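Putative PLP-dependent aminotransferase (Bacillus cereus ATCC 10987, PDB 3JU7) probably acts as a pyridoxal phosphate-dependent aminotransferase of the DegT/DnrJ/EryC1/StrS family, transferring amino groups with its cofactor. Local coordinates at residues A[80-85]-A[103-108]; A[84-89]-A[136-141]; A[322-327]-A[338-343]. All blocks are in the same frame, centred on the assembly; numbering follows the deposited sequence.

Contact 1 (A[80-85]-A[103-108]); sequences YALMPS and YFIDIS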
loop_
_atom_site.group_PDB
_atom_site.type_symbol
_atom_site.label_atom_id
_atom_site.label_comp_id
_atom_site.label_asym_id
_atom_site.label_seq_id
_atom_site.Cartn_x
_atom_site.Cartn_y
_atom_site.Cartn_z
ATOM N N TYR A 80 -17.214 10.008 -13.692
ATOM C CA TYR A 80 -17.115 8.596 -14.064
ATOM C C TYR A 80 -15.714 8.167 -14.534
ATOM O O TYR A 80 -14.984 8.938 -15.187
ATOM C CB TYR A 80 -18.081 8.323 -15.212
ATOM C CG TYR A 80 -19.525 8.600 -14.901
ATOM C CD1 TYR A 80 -20.203 7.836 -13.965
ATOM C CD2 TYR A 80 -20.223 9.587 -15.563
ATOM C CE1 TYR A 80 -21.523 8.052 -13.702
ATOM C CE2 TYR A 80 -21.546 9.836 -15.274
ATOM C CZ TYR A 80 -22.194 9.044 -14.345
ATOM O OH TYR A 80 -23.517 9.244 -14.035
ATOM N N ALA A 81 -15.369 6.923 -14.222
ATOM C CA ALA A 81 -14.189 6.256 -14.796
ATOM C C ALA A 81 -14.727 5.216 -15.790
ATOM O O ALA A 81 -15.382 4.249 -15.369
ATOM C CB ALA A 81 -13.358 5.567 -13.701
ATOM N N LEU A 82 -14.522 5.431 -17.088
ATOM C CA LEU A 82 -15.037 4.492 -18.114
ATOM C C LEU A 82 -14.034 3.329 -18.215
ATOM O O LEU A 82 -12.832 3.542 -18.435
ATOM C CB LEU A 82 -15.198 5.179 -19.469
ATOM C CG LEU A 82 -16.435 6.032 -19.692
ATOM C CD1 LEU A 82 -16.752 6.943 -18.480
ATOM C CD2 LEU A 82 -16.236 6.809 -20.986
HETATM N N MSE A 83 -14.512 2.119 -17.969
HETATM C CA MSE A 83 -13.661 0.937 -17.950
HETATM C C MSE A 83 -14.479 -0.292 -18.317
HETATM O O MSE A 83 -15.691 -0.281 -18.272
HETATM C CB MSE A 83 -13.053 0.731 -16.557
HETATM C CG MSE A 83 -14.125 0.558 -15.475
HETATM SE SE MSE A 83 -13.462 0.280 -13.676
HETATM C CE MSE A 83 -12.519 1.941 -13.410
ATOM N N PRO A 84 -13.809 -1.378 -18.645
ATOM C CA PRO A 84 -14.543 -2.619 -18.833
ATOM C C PRO A 84 -15.057 -3.184 -17.512
ATOM O O PRO A 84 -14.481 -2.884 -16.455
ATOM C CB PRO A 84 -13.487 -3.543 -19.413
ATOM C CG PRO A 84 -12.198 -3.023 -18.816
ATOM C CD PRO A 84 -12.368 -1.533 -18.928
ATOM N N SER A 85 -16.143 -3.961 -17.574
ATOM C CA SER A 85 -16.598 -4.788 -16.453
ATOM C C SER A 85 -15.702 -6.026 -16.373
ATOM O O SER A 85 -15.363 -6.526 -15.280
ATOM C CB SER A 85 -18.050 -5.225 -16.672
ATOM O OG SER A 85 -18.461 -6.174 -15.708
ATOM N N TYR A 103 -18.119 3.407 -14.751
ATOM C CA TYR A 103 -19.129 3.353 -15.811
ATOM C C TYR A 103 -18.671 2.270 -16.795
ATOM O O TYR A 103 -17.682 2.454 -17.540
ATOM C CB TYR A 103 -19.242 4.688 -16.517
ATOM C CG TYR A 103 -20.547 4.898 -17.297
ATOM C CD1 TYR A 103 -20.943 4.032 -18.321
ATOM C CD2 TYR A 103 -21.378 5.969 -16.992
ATOM C CE1 TYR A 103 -22.112 4.253 -19.030
ATOM C CE2 TYR A 103 -22.553 6.182 -17.689
ATOM C CZ TYR A 103 -22.910 5.329 -18.696
ATOM O OH TYR A 103 -24.092 5.581 -19.349
ATOM N N PHE A 104 -19.367 1.129 -16.786
ATOM C CA PHE A 104 -18.853 -0.030 -17.502
ATOM C C PHE A 104 -19.198 -0.020 -19.003
ATOM O O PHE A 104 -20.342 0.286 -19.397
ATOM C CB PHE A 104 -19.345 -1.321 -16.860
ATOM C CG PHE A 104 -18.905 -1.522 -15.444
ATOM C CD1 PHE A 104 -17.559 -1.691 -15.130
ATOM C CD2 PHE A 104 -19.828 -1.580 -14.421
ATOM C CE1 PHE A 104 -17.158 -1.907 -13.827
ATOM C CE2 PHE A 104 -19.425 -1.790 -13.113
ATOM C CZ PHE A 104 -18.090 -1.943 -12.819
ATOM N N ILE A 105 -18.197 -0.400 -19.813
ATOM C CA ILE A 105 -18.254 -0.398 -21.267
ATOM C C ILE A 105 -18.047 -1.856 -21.741
ATOM O O ILE A 105 -17.079 -2.544 -21.317
ATOM C CB ILE A 105 -17.112 0.512 -21.845
ATOM C CG1 ILE A 105 -17.131 1.909 -21.196
ATOM C CG2 ILE A 105 -17.099 0.588 -23.432
ATOM C CD1 ILE A 105 -18.427 2.686 -21.312
ATOM N N ASP A 106 -18.901 -2.303 -22.668
ATOM C CA ASP A 106 -18.783 -3.644 -23.241
ATOM C C ASP A 106 -17.439 -3.916 -23.943
ATOM O O ASP A 106 -16.735 -2.983 -24.365
ATOM C CB ASP A 106 -19.884 -3.866 -24.249
ATOM C CG ASP A 106 -20.358 -5.298 -24.277
ATOM O OD1 ASP A 106 -20.001 -6.085 -23.349
ATOM O OD2 ASP A 106 -21.131 -5.605 -25.208
ATOM N N ILE A 107 -17.111 -5.197 -24.091
ATOM C CA ILE A 107 -15.849 -5.613 -24.739
ATOM C C ILE A 107 -16.118 -6.227 -26.135
ATOM O O ILE A 107 -17.229 -6.646 -26.429
ATOM C CB ILE A 107 -15.078 -6.649 -23.855
ATOM C CG1 ILE A 107 -15.967 -7.862 -23.464
ATOM C CG2 ILE A 107 -14.570 -6.004 -22.558
ATOM C CD1 ILE A 107 -15.156 -9.074 -22.965
ATOM N N SER A 108 -15.093 -6.264 -26.985
ATOM C CA SER A 108 -15.141 -7.049 -28.196
ATOM C C SER A 108 -15.148 -8.538 -27.862
ATOM O O SER A 108 -14.477 -8.983 -26.944
ATOM C CB SER A 108 -13.978 -6.702 -29.110
ATOM O OG SER A 108 -14.149 -5.370 -29.590
HETATM O O HOH W 1 -17.019 -4.978 -20.107
#
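Tyr-103 turns the edge of its ring onto the face of Tyr-80 in a T-shaped pair, the planes at 89° and the centroids 5.1 Å apart. CD2 of Tyr-103 stands above the centre of the Tyr-80 ring, 3.7 Å from CD1 of Tyr-80; CG of Tyr-103, from which that ring springs, is anti to its own backbone N and beside the carbonyl carbon (chi1 -160°). Leu-82 lies alongside Tyr-103, pointing the same way, and its CD1 reaches CB of Tyr-103 at 3.9 Å. The hydrocarbon parts of these side chains suit a buried sheet face that Leu-82 shares with helix 116-126; the hydroxyl of Tyr-103 is satisfied by Lys-122.

Met-83, present as selenomethionine, and Phe-104 run side by side on the other face. CG of Met-83 comes within 4.1 Å of CD1 of Phe-104, and its SE makes a Met-aromatic contact, oblique to the ring at 5.4 Å from the centroid. The unbranched methionine side chain, here with selenium for sulfur, is flexible enough to lie against both the ring and helix 90-97. Ser-85 brings CA to 3.5 Å and its small CB to 3.9 Å from Phe-104 CD1, while its OG bonds to His-324.

Three backbone bonds hold the register: Tyr-103 N to Ala-81 O, Met-83 N to Tyr-103 O, and Ile-105 N to Met-83 O. Beyond the last of these a water accepts from Ser-85 N and donates to Ile-105 O. This is the parallel pairing within the beta-alpha-beta unit formed by strand 80-84, helix 90-97 and strand 101-105, as in PLP-dependent aminotransferases of this family.

Contact 2 (A[84-89]-A[136-141]); sequences PSFTFP and YATFGS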
loop_
_atom_site.group_PDB
_atom_site.type_symbol
_atom_site.label_atom_id
_atom_site.label_comp_id
_atom_site.label_asym_id
_atom_site.label_seq_id
_atom_site.Cartn_x
_atom_site.Cartn_y
_atom_site.Cartn_z
ATOM N N PRO A 84 -13.809 -1.378 -18.645
ATOM C CA PRO A 84 -14.543 -2.619 -18.833
ATOM C C PRO A 84 -15.057 -3.184 -17.512
ATOM O O PRO A 84 -14.481 -2.884 -16.455
ATOM C CB PRO A 84 -13.487 -3.543 -19.413
ATOM C CG PRO A 84 -12.198 -3.023 -18.816
ATOM C CD PRO A 84 -12.368 -1.533 -18.928
ATOM N N SER A 85 -16.143 -3.961 -17.574
ATOM C CA SER A 85 -16.598 -4.788 -16.453
ATOM C C SER A 85 -15.702 -6.026 -16.373
ATOM O O SER A 85 -15.363 -6.526 -15.280
ATOM C CB SER A 85 -18.050 -5.225 -16.672
ATOM O OG SER A 85 -18.461 -6.174 -15.708
ATOM N N PHE A 86 -15.284 -6.500 -17.541
ATOM C CA PHE A 86 -14.471 -7.709 -17.627
ATOM C C PHE A 86 -13.033 -7.377 -17.229
ATOM O O PHE A 86 -12.158 -7.199 -18.073
ATOM C CB PHE A 86 -14.572 -8.296 -19.038
ATOM C CG PHE A 86 -13.963 -9.666 -19.188
ATOM C CD1 PHE A 86 -14.672 -10.799 -18.819
ATOM C CD2 PHE A 86 -12.700 -9.824 -19.753
ATOM C CE1 PHE A 86 -14.129 -12.070 -18.973
ATOM C CE2 PHE A 86 -12.146 -11.105 -19.932
ATOM C CZ PHE A 86 -12.866 -12.230 -19.527
ATOM N N THR A 87 -12.814 -7.274 -15.924
ATOM C CA THR A 87 -11.498 -6.950 -15.369
ATOM C C THR A 87 -11.466 -7.452 -13.925
ATOM O O THR A 87 -12.471 -7.909 -13.405
ATOM C CB THR A 87 -11.199 -5.423 -15.422
ATOM O OG1 THR A 87 -9.843 -5.170 -15.022
ATOM C CG2 THR A 87 -12.182 -4.640 -14.502
ATOM N N PHE A 88 -10.299 -7.388 -13.290
ATOM C CA PHE A 88 -10.155 -7.772 -11.900
ATOM C C PHE A 88 -10.751 -6.632 -11.041
ATOM O O PHE A 88 -10.717 -5.484 -11.441
ATOM C CB PHE A 88 -8.694 -8.002 -11.584
ATOM C CG PHE A 88 -8.433 -8.563 -10.193
ATOM C CD1 PHE A 88 -8.819 -9.850 -9.873
ATOM C CD2 PHE A 88 -7.695 -7.848 -9.266
ATOM C CE1 PHE A 88 -8.584 -10.372 -8.630
ATOM C CE2 PHE A 88 -7.441 -8.380 -8.033
ATOM C CZ PHE A 88 -7.895 -9.659 -7.715
ATOM N N PRO A 89 -11.332 -6.957 -9.869
ATOM C CA PRO A 89 -11.986 -5.878 -9.102
ATOM C C PRO A 89 -11.097 -4.731 -8.616
ATOM O O PRO A 89 -11.623 -3.682 -8.292
ATOM C CB PRO A 89 -12.639 -6.631 -7.942
ATOM C CG PRO A 89 -13.001 -7.976 -8.529
ATOM C CD PRO A 89 -11.805 -8.289 -9.437
ATOM N N TYR A 136 -8.252 -2.048 -19.624
ATOM C CA TYR A 136 -7.449 -3.182 -19.135
ATOM C C TYR A 136 -6.861 -3.994 -20.296
ATOM O O TYR A 136 -7.576 -4.402 -21.190
ATOM C CB TYR A 136 -8.339 -4.034 -18.260
ATOM C CG TYR A 136 -7.832 -5.406 -17.928
ATOM C CD1 TYR A 136 -6.533 -5.617 -17.523
ATOM C CD2 TYR A 136 -8.691 -6.494 -17.960
ATOM C CE1 TYR A 136 -6.089 -6.900 -17.199
ATOM C CE2 TYR A 136 -8.249 -7.772 -17.638
ATOM C CZ TYR A 136 -6.955 -7.977 -17.266
ATOM O OH TYR A 136 -6.519 -9.274 -16.977
ATOM N N ALA A 137 -5.556 -4.215 -20.292
ATOM C CA ALA A 137 -4.903 -4.979 -21.351
ATOM C C ALA A 137 -5.098 -6.468 -21.016
ATOM O O ALA A 137 -4.179 -7.181 -20.572
ATOM C CB ALA A 137 -3.436 -4.600 -21.458
ATOM N N THR A 138 -6.324 -6.912 -21.254
ATOM C CA THR A 138 -6.825 -8.209 -20.804
ATOM C C THR A 138 -5.842 -9.349 -20.976
ATOM O O THR A 138 -5.323 -9.580 -22.081
ATOM C CB THR A 138 -8.140 -8.557 -21.565
ATOM O OG1 THR A 138 -9.024 -7.452 -21.443
ATOM C CG2 THR A 138 -8.791 -9.839 -21.052
ATOM N N PHE A 139 -5.602 -10.022 -19.852
ATOM C CA PHE A 139 -4.777 -11.239 -19.753
ATOM C C PHE A 139 -3.330 -11.055 -20.242
ATOM O O PHE A 139 -2.728 -11.965 -20.806
ATOM C CB PHE A 139 -5.469 -12.414 -20.434
ATOM C CG PHE A 139 -6.915 -12.687 -19.942
ATOM C CD1 PHE A 139 -7.254 -12.619 -18.616
ATOM C CD2 PHE A 139 -7.888 -13.099 -20.834
ATOM C CE1 PHE A 139 -8.539 -12.913 -18.182
ATOM C CE2 PHE A 139 -9.157 -13.400 -20.414
ATOM C CZ PHE A 139 -9.487 -13.303 -19.081
ATOM N N GLY A 140 -2.772 -9.873 -20.004
ATOM C CA GLY A 140 -1.340 -9.616 -20.280
ATOM C C GLY A 140 -1.060 -9.582 -21.768
ATOM O O GLY A 140 -0.050 -10.047 -22.239
ATOM N N SER A 141 -1.964 -8.995 -22.526
ATOM C CA SER A 141 -1.901 -9.089 -23.962
ATOM C C SER A 141 -1.615 -7.739 -24.561
ATOM O O SER A 141 -1.574 -6.706 -23.863
ATOM C CB SER A 141 -3.226 -9.648 -24.494
ATOM O OG SER A 141 -4.275 -8.752 -24.236
#
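The Tyr-136 ring is sandwiched between two threonines: OG1 of Thr-87 lies over one face, 3.4 Å from CD2 of Tyr-136, and CA of Thr-138 covers the opposite face, offset toward the rim. Both segments belong to the loops at the C-terminal ends of parallel strands, 80-84 and 130-133, in an alpha/beta fold like that of the PLP-dependent aminotransferases of this family. Phe-86 O meets the edge of the Tyr-136 ring near its plane, 3.5 Å from CD2 of Tyr-136, where the slightly positive ring hydrogens suit a carbonyl oxygen. The Phe-86 ring has CG2 of Thr-138 at its edge, 3.8 Å from CE2 of Phe-86. That same methyl sits over a face of the Phe-139 ring, toward the rim.

Each loop contains an inverse gamma turn, centred on Phe-86 in one and on Ala-137 in the other.

The two phenylalanines cross at about a right angle, with planes at 80°, and CE2 and CZ of Phe-86 both lie 3.6 Å from CZ of Phe-139. CG of Phe-86 is anti to its backbone N (chi1 -170°), and the far end of the ring comes up to the other loop; its further surroundings include Phe-319, edge-to-face, and Ile-343 of helix 338-346. Pro-84 adds a rigid apolar wall, its CG 4.0 Å from CB of Tyr-136.

No hydrogen bond joins the segments, and the polar ends find partners beyond the interface: Thr-87 OG1 with Thr-91, Thr-138 OG1 with the carbonyl oxygen of Trp-112. Tyrosine suits its place because its flat ring offers two faces to the threonines while its hydroxyl braces its own loop: Phe-139 N donates to Tyr-136 OH at 3.1 Å, nearly straight at 165°.

Contact 3 (A[322-327]-A[338-343]); sequences SCHQQV and TRTNKI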
loop_
_atom_site.group_PDB
_atom_site.type_symbol
_atom_site.label_atom_id
_atom_site.label_comp_id
_atom_site.label_asym_id
_atom_site.label_seq_id
_atom_site.Cartn_x
_atom_site.Cartn_y
_atom_site.Cartn_z
ATOM N N SER A 322 -18.273 -11.203 -13.736
ATOM C CA SER A 322 -17.577 -9.990 -14.088
ATOM C C SER A 322 -17.895 -8.936 -13.036
ATOM O O SER A 322 -18.829 -9.127 -12.229
ATOM C CB SER A 322 -18.007 -9.499 -15.465
ATOM O OG SER A 322 -17.013 -9.803 -16.412
ATOM N N CYS A 323 -17.175 -7.809 -13.077
ATOM C CA CYS A 323 -17.330 -6.774 -12.050
ATOM C C CYS A 323 -18.777 -6.346 -11.931
ATOM O O CYS A 323 -19.279 -6.270 -10.830
ATOM C CB CYS A 323 -16.417 -5.552 -12.275
ATOM S SG CYS A 323 -14.664 -5.958 -12.016
ATOM N N HIS A 324 -19.437 -6.078 -13.059
ATOM C CA HIS A 324 -20.793 -5.568 -13.041
ATOM C C HIS A 324 -21.740 -6.578 -12.426
ATOM O O HIS A 324 -22.828 -6.212 -12.005
ATOM C CB HIS A 324 -21.270 -5.153 -14.456
ATOM C CG HIS A 324 -21.699 -6.290 -15.352
ATOM N ND1 HIS A 324 -20.805 -7.053 -16.073
ATOM C CD2 HIS A 324 -22.931 -6.717 -15.720
ATOM C CE1 HIS A 324 -21.462 -7.928 -16.814
ATOM N NE2 HIS A 324 -22.757 -7.762 -16.597
ATOM N N GLN A 325 -21.324 -7.847 -12.387
ATOM C CA GLN A 325 -22.124 -8.933 -11.786
ATOM C C GLN A 325 -21.824 -9.170 -10.289
ATOM O O GLN A 325 -22.572 -9.857 -9.604
ATOM C CB GLN A 325 -21.905 -10.235 -12.581
ATOM C CG GLN A 325 -22.245 -10.071 -14.073
ATOM C CD GLN A 325 -21.845 -11.251 -14.907
ATOM O OE1 GLN A 325 -20.808 -11.877 -14.654
ATOM N NE2 GLN A 325 -22.668 -11.576 -15.928
ATOM N N GLN A 326 -20.728 -8.611 -9.795
ATOM C CA GLN A 326 -20.350 -8.763 -8.386
ATOM C C GLN A 326 -21.077 -7.771 -7.517
ATOM O O GLN A 326 -21.371 -6.640 -7.942
ATOM C CB GLN A 326 -18.844 -8.604 -8.193
ATOM C CG GLN A 326 -18.133 -9.715 -8.844
ATOM C CD GLN A 326 -16.651 -9.674 -8.700
ATOM O OE1 GLN A 326 -16.108 -9.292 -7.672
ATOM N NE2 GLN A 326 -15.981 -10.106 -9.736
ATOM N N VAL A 327 -21.363 -8.206 -6.293
ATOM C CA VAL A 327 -22.213 -7.457 -5.373
ATOM C C VAL A 327 -21.853 -5.983 -5.322
ATOM O O VAL A 327 -22.710 -5.114 -5.450
ATOM C CB VAL A 327 -22.155 -8.084 -3.960
ATOM C CG1 VAL A 327 -22.754 -7.132 -2.880
ATOM C CG2 VAL A 327 -22.852 -9.447 -3.981
ATOM N N THR A 338 -23.920 -7.023 -23.383
ATOM C CA THR A 338 -24.226 -8.349 -23.952
ATOM C C THR A 338 -22.991 -9.214 -24.249
ATOM O O THR A 338 -22.993 -10.411 -23.990
ATOM C CB THR A 338 -25.083 -8.236 -25.223
ATOM O OG1 THR A 338 -26.355 -7.657 -24.888
ATOM C CG2 THR A 338 -25.275 -9.609 -25.858
ATOM N N ARG A 339 -21.938 -8.622 -24.787
ATOM C CA ARG A 339 -20.730 -9.406 -25.069
ATOM C C ARG A 339 -19.988 -9.825 -23.797
ATOM O O ARG A 339 -19.507 -10.980 -23.696
ATOM C CB ARG A 339 -19.817 -8.656 -26.028
ATOM C CG ARG A 339 -20.452 -8.512 -27.376
ATOM C CD ARG A 339 -19.703 -7.568 -28.280
ATOM N NE ARG A 339 -19.884 -6.153 -27.936
ATOM C CZ ARG A 339 -19.276 -5.153 -28.577
ATOM N NH1 ARG A 339 -18.443 -5.402 -29.573
ATOM N NH2 ARG A 339 -19.480 -3.911 -28.220
ATOM N N THR A 340 -19.897 -8.902 -22.829
ATOM C CA THR A 340 -19.242 -9.194 -21.540
ATOM C C THR A 340 -19.960 -10.374 -20.894
ATOM O O THR A 340 -19.338 -11.303 -20.409
ATOM C CB THR A 340 -19.243 -7.944 -20.580
ATOM O OG1 THR A 340 -18.692 -6.799 -21.265
ATOM C CG2 THR A 340 -18.393 -8.184 -19.329
ATOM N N ASN A 341 -21.279 -10.361 -20.934
ATOM C CA ASN A 341 -22.050 -11.461 -20.358
ATOM C C ASN A 341 -21.751 -12.780 -21.034
ATOM O O ASN A 341 -21.578 -13.820 -20.384
ATOM C CB ASN A 341 -23.563 -11.178 -20.419
ATOM C CG ASN A 341 -23.965 -10.067 -19.468
ATOM O OD1 ASN A 341 -23.191 -9.700 -18.571
ATOM N ND2 ASN A 341 -25.170 -9.528 -19.645
ATOM N N LYS A 342 -21.697 -12.738 -22.347
ATOM C CA LYS A 342 -21.431 -13.933 -23.103
ATOM C C LYS A 342 -20.031 -14.477 -22.771
ATOM O O LYS A 342 -19.885 -15.660 -22.461
ATOM C CB LYS A 342 -21.606 -13.658 -24.611
ATOM C CG LYS A 342 -21.199 -14.798 -25.516
ATOM C CD LYS A 342 -22.011 -16.052 -25.277
ATOM C CE LYS A 342 -23.374 -15.952 -25.879
ATOM N NZ LYS A 342 -23.224 -15.999 -27.377
ATOM N N ILE A 343 -19.012 -13.622 -22.825
ATOM C CA ILE A 343 -17.640 -14.067 -22.541
ATOM C C ILE A 343 -17.519 -14.579 -21.094
ATOM O O ILE A 343 -16.722 -15.453 -20.802
ATOM C CB ILE A 343 -16.620 -12.926 -22.804
ATOM C CG1 ILE A 343 -16.561 -12.620 -24.307
ATOM C CG2 ILE A 343 -15.191 -13.271 -22.262
ATOM C CD1 ILE A 343 -16.175 -13.835 -25.201
HETATM O O HOH W 2 -22.390 -13.914 -17.860
#
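His-324 lays its ring edge against the amide of Asn-341, ring and amide planes only 26° apart. NE2 of His-324 donates to OD1 of Asn-341 at 2.8 Å, but the N-H...O angle of 124° makes this a weak, bent bond. The CB bond of His-324 points toward the helix, and chi1 of 79° sets CG between the backbone N and the carbonyl carbon. A histidine suits this place because its two nitrogens serve different partners: ND1 pairs with Ser-85, in the loop after strand 80-84.

Gln-325 runs over the ring, its CG 3.4 Å above the plane toward the rim. Its amide is almost parallel to that of Asn-341, with NE2 of Gln-325 3.3 Å from OD1 of Asn-341. A water joins the same NE2 to the helix backbone, accepting from Gln-325 NE2 and donating to Asn-341 O at 2.7 Å. OE1 of Gln-325 accepts from Ser-322 N at 2.8 Å, which limits rotation of the amide. Glutamine thus serves here as both donor and acceptor.

Next to these polar groups Thr-340 supplies a methyl. CG2 of Thr-340 packs 3.6 Å from OG of Ser-322 and 4.0 Å from CE1 of His-324, the histidine and threonine side chains sliding past each other in opposite directions. Threonine is apt because its other branch, OG1, bonds to Asp-106. Beyond the interface, Gln-326 and Val-327 reach the second subunit, at Cys-226 and Glu-225 of that chain. The whole is a short 3-10 turn, in the connection from helix 301-309, against which the first turns of helix 338-346 fold back, beside the loop that carries Ser-85.

In the fold
Contacts 1 and 2 share Pro-84 and Ser-85, so strand 80-84 leads straight from the sheet into the loop; their centres lie about 10 Å apart, and CD1 of Ile-107 packs 4.0 Å from CG of Phe-86. Contact 3 lies about 11 Å from contact 1 and 12 Å from contact 2, centre to centre. Ser-85 ties it to both: its OG is 2.5 Å from His-324 ND1 and its O 3.1 Å from Cys-323 N, both probable hydrogen bonds. Asp-106 also reaches helix 338-346. All three lie away from the predicted cofactor lysine, Lys-191; a bound PEG sits about 6 Å from the side chain of Tyr-136.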